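Protein ElaA (Escherichia coli, PDB 5Z6N) probably works as a GNAT-family N-acetyltransferase, a class of enzyme that transfers the acetyl group of acetyl coenzyme A to an amine. Local coordinates at residues L21-A26 and R79-E84. Sequence-based numbering, arbitrary orientation.
Sequences LQLRCA and RVIVSE
Leu23 and Ile81 meet tip to tip, CD1 of Leu23 lying 3.3 Å from CG2 of Ile81 and also against its CD1, a plain apolar join between helix 21-26 and strand 79-82. Leu23 CG stands anti to its backbone N (chi1 -172°), which brings CD1 to the isoleucine. The same Ile81 CD1 abuts the aliphatic part of Arg24, 3.7 Å from its CG, the two chains crossing at about a right angle. Beyond this apolar patch the contact turns polar without any bond across it: NH1 of Arg24 comes 3.8 Å from NH1 of Arg79, with the guanidinium planes 77° apart. Asp38 forms salt bridges with NE of both arginines and Asp43 with NH2 of Arg24, which probably offsets the repulsion: a worked example of like charges made tolerable by nearby acids. One face of the Arg24 guanidinium bears CG of Arg79 toward its rim, while Leu21 CD2 covers the centre of the opposite face. An alanine in place of Arg24 would probably leave Asp43 without this partner, Asp38 with one arginine fewer, and a gap between Leu21 CD2 and Arg79 CG. Leu21 also touches Leu21 of the second subunit. The axes of helix 21-26 and strand 79-82 cross at 85°, as helix 14-31 packs on one face of the central mixed sheet of the GNAT fold; Ile81 bonds through its backbone to Tyr62 of strand 59-67, and on the other face Val80 and Val82 meet helix 91-106.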
ATOM      1  N   LEU B  21      -1.333  -2.068  -5.245  1.00 24.16           N
ATOM      2  CA  LEU B  21      -0.472  -1.719  -4.120  1.00 26.22           C
ATOM      3  C   LEU B  21      -0.151  -2.949  -3.277  1.00 23.75           C
ATOM      4  O   LEU B  21       0.966  -3.084  -2.763  1.00 26.61           O
ATOM      5  CB  LEU B  21      -1.128  -0.637  -3.265  1.00 30.08           C
ATOM      6  CG  LEU B  21      -1.490   0.674  -3.964  1.00 27.92           C
ATOM      7  CD1 LEU B  21      -2.345   1.532  -3.050  1.00 33.69           C
ATOM      8  CD2 LEU B  21      -0.236   1.413  -4.382  1.00 23.33           C
ATOM      9  N   GLN B  22      -1.122  -3.854  -3.130  1.00 16.34           N
ATOM     10  CA  GLN B  22      -0.892  -5.087  -2.383  1.00 16.28           C
ATOM     11  C   GLN B  22       0.146  -5.960  -3.069  1.00 18.03           C
ATOM     12  O   GLN B  22       0.972  -6.600  -2.406  1.00 22.60           O
ATOM     13  CB  GLN B  22      -2.211  -5.842  -2.221  1.00 19.15           C
ATOM     14  CG  GLN B  22      -2.082  -7.333  -2.007  1.00 18.98           C
ATOM     15  CD  GLN B  22      -3.437  -8.032  -1.977  1.00 24.14           C
ATOM     16  OE1 GLN B  22      -4.045  -8.168  -0.921  1.00 31.52           O
ATOM     17  NE2 GLN B  22      -3.912  -8.470  -3.132  1.00 19.52           N
ATOM     18  N   LEU B  23       0.116  -6.004  -4.399  1.00 22.55           N
ATOM     19  CA  LEU B  23       1.118  -6.745  -5.153  1.00 24.06           C
ATOM     20  C   LEU B  23       2.454  -6.011  -5.177  1.00 23.70           C
ATOM     21  O   LEU B  23       3.512  -6.651  -5.133  1.00 17.75           O
ATOM     22  CB  LEU B  23       0.588  -7.004  -6.566  1.00 24.70           C
ATOM     23  CG  LEU B  23       1.301  -7.906  -7.571  1.00 29.15           C
ATOM     24  CD1 LEU B  23       2.277  -7.083  -8.376  1.00 28.69           C
ATOM     25  CD2 LEU B  23       1.992  -9.084  -6.892  1.00 13.49           C
ATOM     26  N   ARG B  24       2.426  -4.676  -5.216  1.00 24.61           N
ATOM     27  CA  ARG B  24       3.660  -3.904  -5.107  1.00 23.66           C
ATOM     28  C   ARG B  24       4.295  -4.087  -3.736  1.00 28.72           C
ATOM     29  O   ARG B  24       5.513  -4.272  -3.623  1.00 30.63           O
ATOM     30  CB  ARG B  24       3.384  -2.425  -5.378  1.00 23.37           C
ATOM     31  CG  ARG B  24       3.467  -2.028  -6.842  1.00 22.87           C
ATOM     32  CD  ARG B  24       2.569  -0.845  -7.128  1.00 11.18           C
ATOM     33  NE  ARG B  24       3.005   0.352  -6.416  1.00 11.22           N
ATOM     34  CZ  ARG B  24       2.538   1.573  -6.657  1.00 11.26           C
ATOM     35  NH1 ARG B  24       2.988   2.606  -5.962  1.00 14.80           N
ATOM     36  NH2 ARG B  24       1.626   1.763  -7.599  1.00 11.25           N
ATOM     37  N   CYS B  25       3.481  -4.028  -2.681  1.00 30.46           N
ATOM     38  CA  CYS B  25       3.980  -4.292  -1.337  1.00 29.80           C
ATOM     39  C   CYS B  25       4.575  -5.693  -1.243  1.00 28.59           C
ATOM     40  O   CYS B  25       5.664  -5.886  -0.689  1.00 27.88           O
ATOM     41  CB  CYS B  25       2.846  -4.117  -0.323  1.00 30.36           C
ATOM     42  SG  CYS B  25       3.358  -4.139   1.407  1.00 31.61           S
ATOM     43  N   ALA B  26       3.875  -6.680  -1.809  1.00 26.63           N
ATOM     44  CA  ALA B  26       4.313  -8.068  -1.708  1.00 27.32           C
ATOM     45  C   ALA B  26       5.662  -8.298  -2.381  1.00 27.08           C
ATOM     46  O   ALA B  26       6.390  -9.225  -2.010  1.00 14.80           O
ATOM     47  CB  ALA B  26       3.259  -8.989  -2.319  1.00 24.12           C
ATOM     48  N   ARG B  79       8.038   0.315 -11.288  1.00 23.81           N
ATOM     49  CA  ARG B  79       7.228  -0.648 -10.532  1.00 27.86           C
ATOM     50  C   ARG B  79       6.960  -1.924 -11.333  1.00 25.27           C
ATOM     51  O   ARG B  79       5.925  -2.575 -11.158  1.00 24.31           O
ATOM     52  CB  ARG B  79       5.908  -0.026 -10.060  1.00 27.59           C
ATOM     53  CG  ARG B  79       6.062   1.172  -9.150  1.00 28.37           C
ATOM     54  CD  ARG B  79       7.018   0.875  -8.008  1.00 28.55           C
ATOM     55  NE  ARG B  79       6.645   1.569  -6.783  1.00 26.88           N
ATOM     56  CZ  ARG B  79       7.073   2.789  -6.469  1.00 19.68           C
ATOM     57  NH1 ARG B  79       6.695   3.355  -5.335  1.00 18.15           N
ATOM     58  NH2 ARG B  79       7.857   3.461  -7.298  1.00 16.97           N
ATOM     59  N   VAL B  80       7.898  -2.304 -12.198  1.00 21.77           N
ATOM     60  CA  VAL B  80       7.685  -3.410 -13.127  1.00 28.86           C
ATOM     61  C   VAL B  80       7.656  -4.723 -12.355  1.00 25.42           C
ATOM     62  O   VAL B  80       8.628  -5.080 -11.678  1.00 19.84           O
ATOM     63  CB  VAL B  80       8.773  -3.423 -14.209  1.00 28.30           C
ATOM     64  CG1 VAL B  80       8.564  -4.594 -15.167  1.00 20.08           C
ATOM     65  CG2 VAL B  80       8.793  -2.082 -14.952  1.00 23.47           C
ATOM     66  N   ILE B  81       6.540  -5.451 -12.452  1.00 26.00           N
ATOM     67  CA  ILE B  81       6.341  -6.667 -11.670  1.00 29.48           C
ATOM     68  C   ILE B  81       5.776  -7.782 -12.535  1.00 28.61           C
ATOM     69  O   ILE B  81       4.916  -7.553 -13.392  1.00 30.04           O
ATOM     70  CB  ILE B  81       5.401  -6.446 -10.467  1.00 27.51           C
ATOM     71  CG1 ILE B  81       5.885  -5.293  -9.593  1.00 21.98           C
ATOM     72  CG2 ILE B  81       5.309  -7.716  -9.642  1.00 13.29           C
ATOM     73  CD1 ILE B  81       4.955  -4.984  -8.452  1.00 17.92           C
ATOM     74  N   VAL B  82       6.273  -8.994 -12.298  1.00 27.88           N
ATOM     75  CA  VAL B  82       5.574 -10.237 -12.586  1.00 26.88           C
ATOM     76  C   VAL B  82       5.459 -11.002 -11.275  1.00 32.07           C
ATOM     77  O   VAL B  82       6.419 -11.058 -10.498  1.00 30.38           O
ATOM     78  CB  VAL B  82       6.307 -11.080 -13.649  1.00 26.81           C
ATOM     79  CG1 VAL B  82       5.647 -12.441 -13.789  1.00 25.97           C
ATOM     80  CG2 VAL B  82       6.346 -10.349 -14.982  1.00 21.84           C
ATOM     81  N   SER B  83       4.282 -11.566 -11.014  1.00 40.56           N
ATOM     82  CA  SER B  83       4.086 -12.319  -9.780  1.00 39.86           C
ATOM     83  C   SER B  83       4.903 -13.607  -9.817  1.00 39.45           C
ATOM     84  O   SER B  83       4.984 -14.281 -10.848  1.00 43.01           O
ATOM     85  CB  SER B  83       2.602 -12.621  -9.562  1.00 34.93           C
ATOM     86  OG  SER B  83       2.142 -13.634 -10.436  1.00 36.26           O
ATOM     87  N   GLU B  84       5.509 -13.948  -8.671  1.00 35.69           N
ATOM     88  CA  GLU B  84       6.580 -14.944  -8.653  1.00 34.82           C
ATOM     89  C   GLU B  84       6.115 -16.320  -9.100  1.00 31.23           C
ATOM     90  O   GLU B  84       6.932 -17.125  -9.563  1.00 27.35           O
ATOM     91  CB  GLU B  84       7.214 -15.032  -7.266  1.00 37.94           C
ATOM     92  CG  GLU B  84       6.238 -14.939  -6.106  1.00 45.77           C
ATOM     93  CD  GLU B  84       6.259 -13.573  -5.453  1.00 52.95           C
ATOM     94  OE1 GLU B  84       5.605 -12.646  -5.978  1.00 46.59           O
ATOM     95  OE2 GLU B  84       6.947 -13.433  -4.422  1.00 58.45           O
TER